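Local atomic coordinates of EDD domain protein, DegV family (Ruminococcus gnavus, PDB entry 3JR7), a protein that is of unknown function but probably binds a lipid such as a fatty acid. Residues 249-254 / 265-270; 228-233 / 261-266; 143-148 / 275-280; 190-195 / 207-212. All coordinates share one frame; numbering follows the deposited sequence.

Contact 1 of 4, residues 249-254 / 265-270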
loop_
_atom_site.group_PDB
_atom_site.type_symbol
_atom_site.label_atom_id
_atom_site.label_comp_id
_atom_site.label_asym_id
_atom_site.label_seq_id
_atom_site.Cartn_x
_atom_site.Cartn_y
_atom_site.Cartn_z
ATOM N N LEU A 249 -8.653 10.581 1.294
ATOM C CA LEU A 249 -8.964 9.247 1.729
ATOM C C LEU A 249 -8.891 8.307 0.530
ATOM O O LEU A 249 -9.366 8.618 -0.548
ATOM C CB LEU A 249 -10.345 9.206 2.395
ATOM C CG LEU A 249 -10.690 7.827 2.948
ATOM C CD1 LEU A 249 -11.279 7.928 4.390
ATOM C CD2 LEU A 249 -11.615 7.145 1.969
ATOM N N ALA A 250 -8.281 7.156 0.722
ATOM C CA ALA A 250 -8.115 6.193 -0.339
ATOM C C ALA A 250 -8.726 4.885 0.043
ATOM O O ALA A 250 -8.636 4.434 1.201
ATOM C CB ALA A 250 -6.610 6.008 -0.720
ATOM N N ILE A 251 -9.346 4.256 -0.950
ATOM C CA ILE A 251 -9.941 2.934 -0.801
ATOM C C ILE A 251 -9.470 2.004 -1.923
ATOM O O ILE A 251 -9.605 2.323 -3.089
ATOM C CB ILE A 251 -11.479 2.995 -0.816
ATOM C CG1 ILE A 251 -12.000 3.872 0.312
ATOM C CG2 ILE A 251 -12.094 1.604 -0.682
ATOM C CD1 ILE A 251 -13.389 4.397 0.060
ATOM N N ALA A 252 -8.902 0.863 -1.577
ATOM C CA ALA A 252 -8.605 -0.144 -2.560
ATOM C C ALA A 252 -9.518 -1.321 -2.319
ATOM O O ALA A 252 -9.813 -1.666 -1.164
ATOM C CB ALA A 252 -7.140 -0.578 -2.483
ATOM N N HIS A 253 -9.970 -1.940 -3.408
ATOM C CA HIS A 253 -10.859 -3.094 -3.336
ATOM C C HIS A 253 -10.368 -4.155 -4.284
ATOM O O HIS A 253 -9.740 -3.845 -5.312
ATOM C CB HIS A 253 -12.303 -2.697 -3.677
ATOM C CG HIS A 253 -12.520 -2.473 -5.136
ATOM N ND1 HIS A 253 -12.284 -1.266 -5.753
ATOM C CD2 HIS A 253 -12.901 -3.325 -6.111
ATOM C CE1 HIS A 253 -12.547 -1.378 -7.047
ATOM N NE2 HIS A 253 -12.907 -2.618 -7.291
ATOM N N CYS A 254 -10.585 -5.407 -3.898
ATOM C CA CYS A 254 -10.245 -6.531 -4.748
ATOM C C CYS A 254 -11.530 -7.157 -5.303
ATOM O O CYS A 254 -12.152 -7.969 -4.627
ATOM C CB CYS A 254 -9.485 -7.585 -3.948
ATOM S SG CYS A 254 -8.918 -8.955 -4.988
ATOM N N ARG A 265 -19.312 5.790 1.140
ATOM C CA ARG A 265 -20.545 6.438 1.581
ATOM C C ARG A 265 -20.621 6.480 3.105
ATOM O O ARG A 265 -20.896 7.533 3.688
ATOM C CB ARG A 265 -21.766 5.696 0.981
ATOM C CG ARG A 265 -23.118 6.310 1.343
ATOM C CD ARG A 265 -24.319 5.505 0.841
ATOM N NE ARG A 265 -24.543 4.359 1.726
ATOM C CZ ARG A 265 -25.029 4.450 2.959
ATOM N NH1 ARG A 265 -25.391 5.623 3.452
ATOM N NH2 ARG A 265 -25.175 3.354 3.703
ATOM N N LEU A 266 -20.336 5.352 3.763
ATOM C CA LEU A 266 -20.318 5.308 5.221
ATOM C C LEU A 266 -19.308 6.282 5.813
ATOM O O LEU A 266 -19.556 6.890 6.827
ATOM C CB LEU A 266 -19.973 3.893 5.741
ATOM C CG LEU A 266 -20.992 2.781 5.447
ATOM C CD1 LEU A 266 -20.359 1.376 5.682
ATOM C CD2 LEU A 266 -22.209 2.994 6.311
ATOM N N LEU A 267 -18.137 6.381 5.209
ATOM C CA LEU A 267 -17.096 7.265 5.734
ATOM C C LEU A 267 -17.514 8.708 5.609
ATOM O O LEU A 267 -17.284 9.498 6.503
ATOM C CB LEU A 267 -15.759 7.024 5.015
ATOM C CG LEU A 267 -15.154 5.675 5.363
ATOM C CD1 LEU A 267 -14.115 5.235 4.314
ATOM C CD2 LEU A 267 -14.552 5.618 6.806
ATOM N N LYS A 268 -18.121 9.033 4.484
ATOM C CA LYS A 268 -18.598 10.391 4.237
ATOM C C LYS A 268 -19.693 10.843 5.203
ATOM O O LYS A 268 -19.829 12.021 5.476
ATOM C CB LYS A 268 -19.124 10.481 2.830
ATOM C CG LYS A 268 -19.481 11.868 2.398
ATOM C CD LYS A 268 -19.652 11.919 0.872
ATOM C CE LYS A 268 -19.375 13.302 0.322
ATOM N NZ LYS A 268 -20.489 14.218 0.548
ATOM N N GLU A 269 -20.462 9.903 5.723
ATOM C CA GLU A 269 -21.418 10.207 6.750
ATOM C C GLU A 269 -20.746 10.601 8.081
ATOM O O GLU A 269 -21.381 11.264 8.927
ATOM C CB GLU A 269 -22.329 9.002 7.021
ATOM C CG GLU A 269 -23.218 8.532 5.909
ATOM C CD GLU A 269 -24.066 7.325 6.323
ATOM O OE1 GLU A 269 -23.541 6.296 6.861
ATOM O OE2 GLU A 269 -25.283 7.417 6.109
ATOM N N ARG A 270 -19.524 10.130 8.294
ATOM C CA ARG A 270 -18.820 10.274 9.548
ATOM C C ARG A 270 -17.814 11.434 9.616
ATOM O O ARG A 270 -17.574 11.921 10.669
ATOM C CB ARG A 270 -18.161 8.954 9.956
ATOM C CG ARG A 270 -19.139 7.835 10.139
ATOM C CD ARG A 270 -18.553 6.487 10.075
ATOM N NE ARG A 270 -19.470 5.567 10.688
ATOM C CZ ARG A 270 -20.664 5.289 10.212
ATOM N NH1 ARG A 270 -21.432 4.483 10.864
ATOM N NH2 ARG A 270 -21.078 5.827 9.090
#
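Leu249 and Leu267 meet through methyl groups. Leu267 CD1 sits at the fork of Leu249, 3.9 Å from Leu249 CD1 and the same from Leu249 CD2. One methyl of Leu267 thus meets both branches of its partner. The two side chains cross at about a right angle. Leu249 CG lies opposite its own backbone N (chi1 -177°), which spreads both methyls under the helix. Ile251, the next strand residue on the same face, adds a looser touch: its CD1 is 4.4 Å from Leu267 CD1. All three residues are buried, and the contact is purely apolar.

This is the first half of a beta-alpha-beta unit. Strand 248-253 leads into helix 257-270, which packs back on the sheet before the chain enters the parallel neighbour strand 275-280. Phe271 and Val298 also touch Leu249, and Val237 of helix 226-240 touches Leu267.

Away from the strand, Arg265, Glu269 and Arg270 form a salt-bridge network. Glu269 lies between the two arginines: its OE2 is 3.2 Å from Arg265 NH1, and its OE1 is 3.4 Å from Arg270 NH2, both weak hydrogen bonds. Arg270 NH2 also donates to Leu266 O at 2.9 Å, tilted 29° from the carbonyl plane. Arg270 NE adds a salt bridge to Asp235 OD1, which ties this helix to helix 226-240.

Contact 2 of 4, residues 228-233 / 261-266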
loop_
_atom_site.group_PDB
_atom_site.type_symbol
_atom_site.label_atom_id
_atom_site.label_comp_id
_atom_site.label_asym_id
_atom_site.label_seq_id
_atom_site.Cartn_x
_atom_site.Cartn_y
_atom_site.Cartn_z
ATOM N N LYS A 228 -22.157 -5.510 8.706
ATOM C CA LYS A 228 -21.851 -4.930 10.010
ATOM C C LYS A 228 -20.335 -4.605 10.146
ATOM O O LYS A 228 -19.967 -3.605 10.766
ATOM C CB LYS A 228 -22.318 -5.824 11.133
ATOM C CG LYS A 228 -23.815 -5.734 11.354
ATOM C CD LYS A 228 -24.276 -6.720 12.453
ATOM C CE LYS A 228 -25.802 -6.664 12.665
ATOM N NZ LYS A 228 -26.049 -6.766 14.165
ATOM N N ALA A 229 -19.472 -5.434 9.571
ATOM C CA ALA A 229 -18.020 -5.189 9.663
ATOM C C ALA A 229 -17.643 -3.879 8.946
ATOM O O ALA A 229 -16.793 -3.122 9.415
ATOM C CB ALA A 229 -17.220 -6.380 9.105
ATOM N N LEU A 230 -18.291 -3.575 7.829
ATOM C CA LEU A 230 -17.939 -2.343 7.123
ATOM C C LEU A 230 -18.328 -1.102 7.934
ATOM O O LEU A 230 -17.579 -0.107 7.976
ATOM C CB LEU A 230 -18.484 -2.327 5.705
ATOM C CG LEU A 230 -17.916 -3.412 4.811
ATOM C CD1 LEU A 230 -18.651 -3.273 3.491
ATOM C CD2 LEU A 230 -16.354 -3.362 4.586
ATOM N N VAL A 231 -19.460 -1.177 8.623
ATOM C CA VAL A 231 -19.872 -0.105 9.530
ATOM C C VAL A 231 -18.872 0.037 10.668
ATOM O O VAL A 231 -18.472 1.140 10.987
ATOM C CB VAL A 231 -21.304 -0.373 10.116
ATOM C CG1 VAL A 231 -21.668 0.608 11.238
ATOM C CG2 VAL A 231 -22.357 -0.360 8.963
ATOM N N LYS A 232 -18.480 -1.065 11.298
ATOM C CA LYS A 232 -17.519 -0.990 12.384
ATOM C C LYS A 232 -16.161 -0.460 11.871
ATOM O O LYS A 232 -15.492 0.299 12.575
ATOM C CB LYS A 232 -17.314 -2.341 13.063
ATOM C CG LYS A 232 -18.498 -2.834 13.837
ATOM C CD LYS A 232 -18.119 -3.658 15.052
ATOM C CE LYS A 232 -19.316 -4.461 15.601
ATOM N NZ LYS A 232 -18.916 -5.386 16.725
HETATM N N MSE A 233 -15.761 -0.852 10.668
HETATM C CA MSE A 233 -14.522 -0.294 10.077
HETATM C C MSE A 233 -14.629 1.227 9.924
HETATM O O MSE A 233 -13.738 1.954 10.386
HETATM C CB MSE A 233 -14.161 -0.919 8.725
HETATM C CG MSE A 233 -12.849 -0.320 8.186
HETATM SE SE MSE A 233 -12.129 -1.284 6.710
HETATM C CE MSE A 233 -12.643 -3.019 7.389
ATOM N N LYS A 261 -17.679 1.451 -2.915
ATOM C CA LYS A 261 -18.557 2.621 -2.926
ATOM C C LYS A 261 -19.370 2.777 -1.640
ATOM O O LYS A 261 -19.591 3.889 -1.179
ATOM C CB LYS A 261 -19.489 2.575 -4.150
ATOM C CG LYS A 261 -18.738 2.976 -5.422
ATOM C CD LYS A 261 -19.617 3.003 -6.627
ATOM C CE LYS A 261 -18.829 3.110 -7.942
ATOM N NZ LYS A 261 -17.780 4.191 -7.919
ATOM N N GLU A 262 -19.805 1.662 -1.079
ATOM C CA GLU A 262 -20.569 1.679 0.170
ATOM C C GLU A 262 -19.687 2.142 1.337
ATOM O O GLU A 262 -20.101 2.944 2.165
ATOM C CB GLU A 262 -21.165 0.295 0.451
ATOM C CG GLU A 262 -21.874 0.149 1.787
ATOM C CD GLU A 262 -23.092 1.102 1.926
ATOM O OE1 GLU A 262 -23.478 1.780 0.935
ATOM O OE2 GLU A 262 -23.647 1.183 3.043
ATOM N N VAL A 263 -18.440 1.675 1.373
ATOM C CA VAL A 263 -17.493 2.145 2.383
ATOM C C VAL A 263 -17.276 3.631 2.254
ATOM O O VAL A 263 -17.287 4.336 3.251
ATOM C CB VAL A 263 -16.157 1.348 2.315
ATOM C CG1 VAL A 263 -15.077 1.983 3.180
ATOM C CG2 VAL A 263 -16.451 -0.084 2.708
ATOM N N GLN A 264 -17.144 4.116 1.020
ATOM C CA GLN A 264 -16.912 5.511 0.797
ATOM C C GLN A 264 -18.104 6.316 1.373
ATOM O O GLN A 264 -17.919 7.366 2.055
ATOM C CB GLN A 264 -16.680 5.748 -0.695
ATOM C CG GLN A 264 -16.291 7.160 -1.115
ATOM C CD GLN A 264 -16.144 7.266 -2.591
ATOM O OE1 GLN A 264 -17.032 6.824 -3.332
ATOM N NE2 GLN A 264 -14.983 7.777 -3.057
ATOM N N ARG A 265 -19.312 5.790 1.140
ATOM C CA ARG A 265 -20.545 6.438 1.581
ATOM C C ARG A 265 -20.621 6.480 3.105
ATOM O O ARG A 265 -20.896 7.533 3.688
ATOM C CB ARG A 265 -21.766 5.696 0.981
ATOM C CG ARG A 265 -23.118 6.310 1.343
ATOM C CD ARG A 265 -24.319 5.505 0.841
ATOM N NE ARG A 265 -24.543 4.359 1.726
ATOM C CZ ARG A 265 -25.029 4.450 2.959
ATOM N NH1 ARG A 265 -25.391 5.623 3.452
ATOM N NH2 ARG A 265 -25.175 3.354 3.703
ATOM N N LEU A 266 -20.336 5.352 3.763
ATOM C CA LEU A 266 -20.318 5.308 5.221
ATOM C C LEU A 266 -19.308 6.282 5.813
ATOM O O LEU A 266 -19.556 6.890 6.827
ATOM C CB LEU A 266 -19.973 3.893 5.741
ATOM C CG LEU A 266 -20.992 2.781 5.447
ATOM C CD1 LEU A 266 -20.359 1.376 5.682
ATOM C CD2 LEU A 266 -22.209 2.994 6.311
#
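Leu230 and Val263 cross at about a right angle. One methyl of the valine, CG2, lies against the forked end of the leucine. Val263 CG2 is 3.8 Å from Leu230 CD2 and 4.0 Å from Leu230 CD1, so both branches touch it. The valine presents this methyl because CG2 stands opposite its own carbonyl carbon, while CG1 stands opposite the backbone N (chi1 170°). CG1 is therefore turned to another side.

One helical turn on, Leu266 reaches the other helix with CD1. This methyl rests against backbone as well as side chain: it is 3.9 Å from Leu230 O and 4.0 Å from Val231 N. It also comes within 4.2 Å of Leu230 CB and, equally far, of Val231 CG2. It thus settles on the peptide between Leu230 and Val231. Val231 stands at the more open margin of the contact, while Leu230, Val263 and Leu266 are buried.

Within helix 257-270, Arg265 grips Glu262 side-on. Its NE donates to Glu262 OE1 at 2.9 Å and its NH2 to Glu262 OE2 at 2.7 Å. Both carboxylate oxygens are met on the syn side. The pair should hold the guanidinium against rotation.

The short helix segments run at 42° to each other, with axes 9.7 Å apart. Met233 and Val263 both touch Val296 of the sheet beneath. Two neighbouring helices laid side by side on one face of a beta-sheet are typical of a layered alpha/beta domain.

Contact 3 of 4, residues 143-148 / 275-280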
loop_
_atom_site.group_PDB
_atom_site.type_symbol
_atom_site.label_atom_id
_atom_site.label_comp_id
_atom_site.label_asym_id
_atom_site.label_seq_id
_atom_site.Cartn_x
_atom_site.Cartn_y
_atom_site.Cartn_z
ATOM N N GLU A 143 0.730 3.395 0.462
ATOM C CA GLU A 143 1.903 3.803 -0.354
ATOM C C GLU A 143 1.506 4.856 -1.389
ATOM O O GLU A 143 2.230 5.842 -1.635
ATOM C CB GLU A 143 2.495 2.587 -1.041
ATOM C CG GLU A 143 3.057 1.539 -0.062
ATOM C CD GLU A 143 3.528 0.275 -0.759
ATOM O OE1 GLU A 143 4.372 0.371 -1.661
ATOM O OE2 GLU A 143 3.037 -0.814 -0.400
ATOM N N THR A 144 0.346 4.639 -2.008
ATOM C CA THR A 144 -0.186 5.520 -3.018
ATOM C C THR A 144 -0.301 6.919 -2.443
ATOM O O THR A 144 0.175 7.908 -3.038
ATOM C CB THR A 144 -1.595 5.066 -3.463
ATOM O OG1 THR A 144 -1.575 3.674 -3.819
ATOM C CG2 THR A 144 -2.081 5.902 -4.602
ATOM N N LEU A 145 -0.904 6.996 -1.269
ATOM C CA LEU A 145 -1.134 8.301 -0.643
ATOM C C LEU A 145 0.181 9.012 -0.274
ATOM O O LEU A 145 0.301 10.220 -0.441
ATOM C CB LEU A 145 -2.038 8.178 0.583
ATOM C CG LEU A 145 -3.529 8.056 0.311
ATOM C CD1 LEU A 145 -4.269 7.701 1.607
ATOM C CD2 LEU A 145 -4.085 9.306 -0.335
ATOM N N ILE A 146 1.160 8.251 0.175
ATOM C CA ILE A 146 2.509 8.784 0.452
ATOM C C ILE A 146 3.167 9.356 -0.840
ATOM O O ILE A 146 3.652 10.477 -0.823
ATOM C CB ILE A 146 3.407 7.708 1.116
ATOM C CG1 ILE A 146 2.848 7.337 2.516
ATOM C CG2 ILE A 146 4.858 8.189 1.269
ATOM C CD1 ILE A 146 3.412 6.035 3.060
ATOM N N ALA A 147 3.086 8.613 -1.948
ATOM C CA ALA A 147 3.564 9.063 -3.248
ATOM C C ALA A 147 2.901 10.391 -3.650
ATOM O O ALA A 147 3.604 11.319 -4.121
ATOM C CB ALA A 147 3.319 8.007 -4.350
ATOM N N LEU A 148 1.574 10.481 -3.469
ATOM C CA LEU A 148 0.820 11.733 -3.728
ATOM C C LEU A 148 1.310 12.902 -2.867
ATOM O O LEU A 148 1.429 14.057 -3.319
ATOM C CB LEU A 148 -0.700 11.525 -3.550
ATOM C CG LEU A 148 -1.394 10.704 -4.640
ATOM C CD1 LEU A 148 -2.811 10.346 -4.344
ATOM C CD2 LEU A 148 -1.308 11.465 -6.038
ATOM N N SER A 275 -10.731 15.028 -0.342
ATOM C CA SER A 275 -11.206 14.266 -1.466
ATOM C C SER A 275 -10.951 12.796 -1.172
ATOM O O SER A 275 -10.257 12.442 -0.199
ATOM C CB SER A 275 -10.471 14.664 -2.768
ATOM O OG SER A 275 -9.078 14.394 -2.685
ATOM N N SER A 276 -11.517 11.941 -2.013
ATOM C CA SER A 276 -11.242 10.519 -1.909
ATOM C C SER A 276 -11.217 9.848 -3.274
ATOM O O SER A 276 -11.744 10.369 -4.266
ATOM C CB SER A 276 -12.270 9.834 -0.994
ATOM O OG SER A 276 -13.557 9.814 -1.613
ATOM N N PHE A 277 -10.616 8.672 -3.312
ATOM C CA PHE A 277 -10.656 7.909 -4.484
ATOM C C PHE A 277 -10.624 6.443 -4.186
ATOM O O PHE A 277 -10.217 6.026 -3.092
ATOM C CB PHE A 277 -9.491 8.306 -5.388
ATOM C CG PHE A 277 -8.146 7.991 -4.823
ATOM C CD1 PHE A 277 -7.575 6.738 -5.014
ATOM C CD2 PHE A 277 -7.438 8.954 -4.124
ATOM C CE1 PHE A 277 -6.322 6.440 -4.497
ATOM C CE2 PHE A 277 -6.130 8.659 -3.623
ATOM C CZ PHE A 277 -5.607 7.406 -3.803
ATOM N N ILE A 278 -11.042 5.664 -5.196
ATOM C CA ILE A 278 -11.114 4.214 -5.139
ATOM C C ILE A 278 -10.257 3.615 -6.236
ATOM O O ILE A 278 -10.273 4.115 -7.379
ATOM C CB ILE A 278 -12.591 3.736 -5.341
ATOM C CG1 ILE A 278 -13.496 4.222 -4.190
ATOM C CG2 ILE A 278 -12.657 2.255 -5.454
ATOM C CD1 ILE A 278 -15.008 3.918 -4.406
ATOM N N VAL A 279 -9.517 2.566 -5.923
ATOM C CA VAL A 279 -8.689 1.849 -6.907
ATOM C C VAL A 279 -8.819 0.362 -6.767
ATOM O O VAL A 279 -9.135 -0.148 -5.680
ATOM C CB VAL A 279 -7.178 2.141 -6.782
ATOM C CG1 VAL A 279 -6.912 3.471 -7.246
ATOM C CG2 VAL A 279 -6.660 1.889 -5.311
ATOM N N ASP A 280 -8.533 -0.329 -7.869
ATOM C CA ASP A 280 -8.413 -1.769 -7.887
ATOM C C ASP A 280 -7.103 -2.146 -7.270
ATOM O O ASP A 280 -6.093 -1.477 -7.494
ATOM C CB ASP A 280 -8.464 -2.330 -9.308
ATOM C CG ASP A 280 -9.831 -2.126 -9.950
ATOM O OD1 ASP A 280 -10.751 -2.844 -9.570
ATOM O OD2 ASP A 280 -9.979 -1.192 -10.747
#
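Phe277 on strand 275-280 points its ring at Thr144, Leu145 and Leu148 of helix 141-155. This is helix-on-sheet packing in an alpha/beta fold, on the sheet face opposite helix 257-270. The short segments run at 131° to each other, and their axes are 11.9 Å apart.

The CB of Phe277 points toward the helix. CG stands between the backbone N and the carbonyl carbon (chi1 65°), and from there the ring extends outward. The contact is made by its far half. CE1 is 4.3 Å from Thr144 CG2. CE2 meets two leucines: Leu145 CD2 at 3.9 Å and Leu148 CD1 at 3.8 Å. Leu145 slides past the ring, while Leu148 comes from the opposite direction. All these methyls approach the ring obliquely. Ala250 of the neighbouring strand also touches the ring.

With an alanine in place of Phe277, a gap would probably open between helix and strand, and the methyls of Thr144, Leu145 and Leu148 would lose their shared partner.

Thr144 is placed for two tasks. Its CG2 lies opposite the backbone N, and its OG1 is hydrogen-bonded to Glu31 O, outside the segments. The hydroxyl is thereby satisfied, and the methyl is left for the aromatic ring. At the ring tip, CZ lies 3.9 Å from Thr144 CG2 and 4.1 Å from Leu148 CD1.

Contact 4 of 4, residues 190-195 / 207-212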
loop_
_atom_site.group_PDB
_atom_site.type_symbol
_atom_site.label_atom_id
_atom_site.label_comp_id
_atom_site.label_asym_id
_atom_site.label_seq_id
_atom_site.Cartn_x
_atom_site.Cartn_y
_atom_site.Cartn_z
ATOM N N GLY A 190 2.874 -15.542 7.425
ATOM C CA GLY A 190 3.548 -15.065 8.646
ATOM C C GLY A 190 3.404 -13.564 8.886
ATOM O O GLY A 190 4.204 -12.960 9.613
ATOM N N ARG A 191 2.382 -12.957 8.286
ATOM C CA ARG A 191 2.116 -11.511 8.435
ATOM C C ARG A 191 1.111 -11.142 9.530
ATOM O O ARG A 191 0.798 -9.984 9.708
ATOM C CB ARG A 191 1.640 -10.944 7.093
ATOM C CG ARG A 191 2.773 -10.512 6.184
ATOM C CD ARG A 191 3.700 -11.606 5.734
ATOM N NE ARG A 191 4.786 -11.061 4.942
ATOM C CZ ARG A 191 5.629 -11.777 4.211
ATOM N NH1 ARG A 191 5.497 -13.105 4.090
ATOM N NH2 ARG A 191 6.602 -11.160 3.565
ATOM N N LEU A 192 0.611 -12.124 10.267
ATOM C CA LEU A 192 -0.421 -11.876 11.277
ATOM C C LEU A 192 0.062 -12.361 12.647
ATOM O O LEU A 192 -0.726 -12.722 13.515
ATOM C CB LEU A 192 -1.730 -12.583 10.894
ATOM C CG LEU A 192 -2.477 -12.139 9.649
ATOM C CD1 LEU A 192 -3.875 -12.790 9.640
ATOM C CD2 LEU A 192 -2.604 -10.592 9.661
ATOM N N THR A 193 1.371 -12.373 12.842
ATOM C CA THR A 193 1.882 -13.047 14.023
ATOM C C THR A 193 1.500 -12.286 15.302
ATOM O O THR A 193 1.329 -11.077 15.320
ATOM C CB THR A 193 3.380 -13.325 13.948
ATOM O OG1 THR A 193 4.089 -12.103 13.805
ATOM C CG2 THR A 193 3.688 -14.236 12.770
ATOM N N GLY A 194 1.310 -13.036 16.372
ATOM C CA GLY A 194 0.798 -12.462 17.590
ATOM C C GLY A 194 -0.711 -12.565 17.636
ATOM O O GLY A 194 -1.245 -13.145 18.588
ATOM N N ILE A 195 -1.390 -12.037 16.604
ATOM C CA ILE A 195 -2.860 -11.934 16.579
ATOM C C ILE A 195 -3.476 -13.309 16.709
ATOM O O ILE A 195 -3.264 -14.166 15.853
ATOM C CB ILE A 195 -3.416 -11.345 15.252
ATOM C CG1 ILE A 195 -2.809 -9.977 14.932
ATOM C CG2 ILE A 195 -4.931 -11.218 15.338
ATOM C CD1 ILE A 195 -3.248 -9.436 13.593
ATOM N N PRO A 207 -13.101 -10.036 11.121
ATOM C CA PRO A 207 -12.237 -9.087 11.799
ATOM C C PRO A 207 -12.081 -7.763 11.041
ATOM O O PRO A 207 -11.941 -7.756 9.816
ATOM C CB PRO A 207 -10.882 -9.806 11.859
ATOM C CG PRO A 207 -11.170 -11.223 11.626
ATOM C CD PRO A 207 -12.389 -11.278 10.770
ATOM N N ILE A 208 -12.097 -6.661 11.768
ATOM C CA ILE A 208 -11.681 -5.401 11.225
ATOM C C ILE A 208 -10.207 -5.269 11.626
ATOM O O ILE A 208 -9.871 -5.262 12.821
ATOM C CB ILE A 208 -12.447 -4.206 11.775
ATOM C CG1 ILE A 208 -13.931 -4.211 11.320
ATOM C CG2 ILE A 208 -11.767 -2.912 11.275
ATOM C CD1 ILE A 208 -14.783 -5.318 11.958
HETATM N N MSE A 209 -9.326 -5.221 10.639
HETATM C CA MSE A 209 -7.896 -5.226 10.928
HETATM C C MSE A 209 -7.359 -3.827 10.650
HETATM O O MSE A 209 -8.015 -3.013 10.016
HETATM C CB MSE A 209 -7.144 -6.213 10.059
HETATM C CG MSE A 209 -7.683 -7.608 10.036
HETATM SE SE MSE A 209 -7.369 -8.494 11.722
HETATM C CE MSE A 209 -5.486 -8.596 11.742
ATOM N N GLY A 210 -6.138 -3.579 11.110
ATOM C CA GLY A 210 -5.495 -2.309 10.903
ATOM C C GLY A 210 -3.983 -2.330 11.140
ATOM O O GLY A 210 -3.425 -3.313 11.639
ATOM N N SER A 211 -3.341 -1.236 10.773
ATOM C CA SER A 211 -1.948 -0.988 11.104
ATOM C C SER A 211 -1.777 -0.618 12.564
ATOM O O SER A 211 -2.684 -0.064 13.166
ATOM C CB SER A 211 -1.395 0.201 10.309
ATOM O OG SER A 211 -2.169 1.373 10.514
ATOM N N THR A 212 -0.567 -0.866 13.070
ATOM C CA THR A 212 -0.073 -0.271 14.274
ATOM C C THR A 212 0.851 0.810 13.839
ATOM O O THR A 212 1.293 0.796 12.689
ATOM C CB THR A 212 0.751 -1.307 15.139
ATOM O OG1 THR A 212 1.927 -1.756 14.441
ATOM C CG2 THR A 212 -0.124 -2.510 15.490
#
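The pocket that holds the bound polyether in this crystal is lined in part by Arg191 and Ser211, and the same two segments meet through Leu192 and Ile195 on one side and Met209 on the other. The family is thought to bind lipids, and a bound polyether chain is consistent with that. The contact itself is apolar.

Met209, present as selenomethionine, reaches the loop with its terminal methyl. Its chain is bent at chi2 (-71°) and chi3 (-66°), and this folds CE over toward the loop. Leu192 CD2 is 4.1 Å from Met209 CE, and the two side chains cross at about a right angle. Ile195 comes from the other segment tip to tip with Met209. The modelled gap between Ile195 CD1 and Met209 CE is too short for two carbons, so the exact spacing there is doubtful.

Two glycines fit the turns of this loop. Gly190, with positive phi, is the C' residue of a Schellman motif that ends helix 184-188: Arg191 N bonds to Leu186 O and Gly190 N to Arg187 O. Gly194 has a phi of 92°, where a side chain would collide with the carbonyl O of Thr193. Arg191 is anchored by NE to Leu108 O.

Ile217 of strand 217-224 touches Leu192, Ile195 and Met209 alike. Strand 205-211 lies between strands 217-224 and 176-179. Ile208, just before Met209 in the strand, turns to the other face of the sheet and packs on Ala229, Lys232 and Met233 of helix 226-240.

Overall arrangement
Contacts 1, 3 and 4 reach the same mixed sheet, while contact 2 joins two helices that lie on it. Contacts 1 and 2 share helix 257-270, and their centres are about 7 Å apart. Contact 3 uses the opposite face of the sheet, and its strand 275-280 pairs with strand 248-253 of contact 1 through backbone bonds such as Ile251 O to Val279 N. Gln264 NE2 and Ser276 OG join contacts 2 and 3. Contacts 1, 2 and 4 are buried; contact 3 is partly so. All four are apolar across their interfaces. Contacts 1 and 2 carry salt bridges within helix 257-270; contact 4 holds two residues of the polyether pocket.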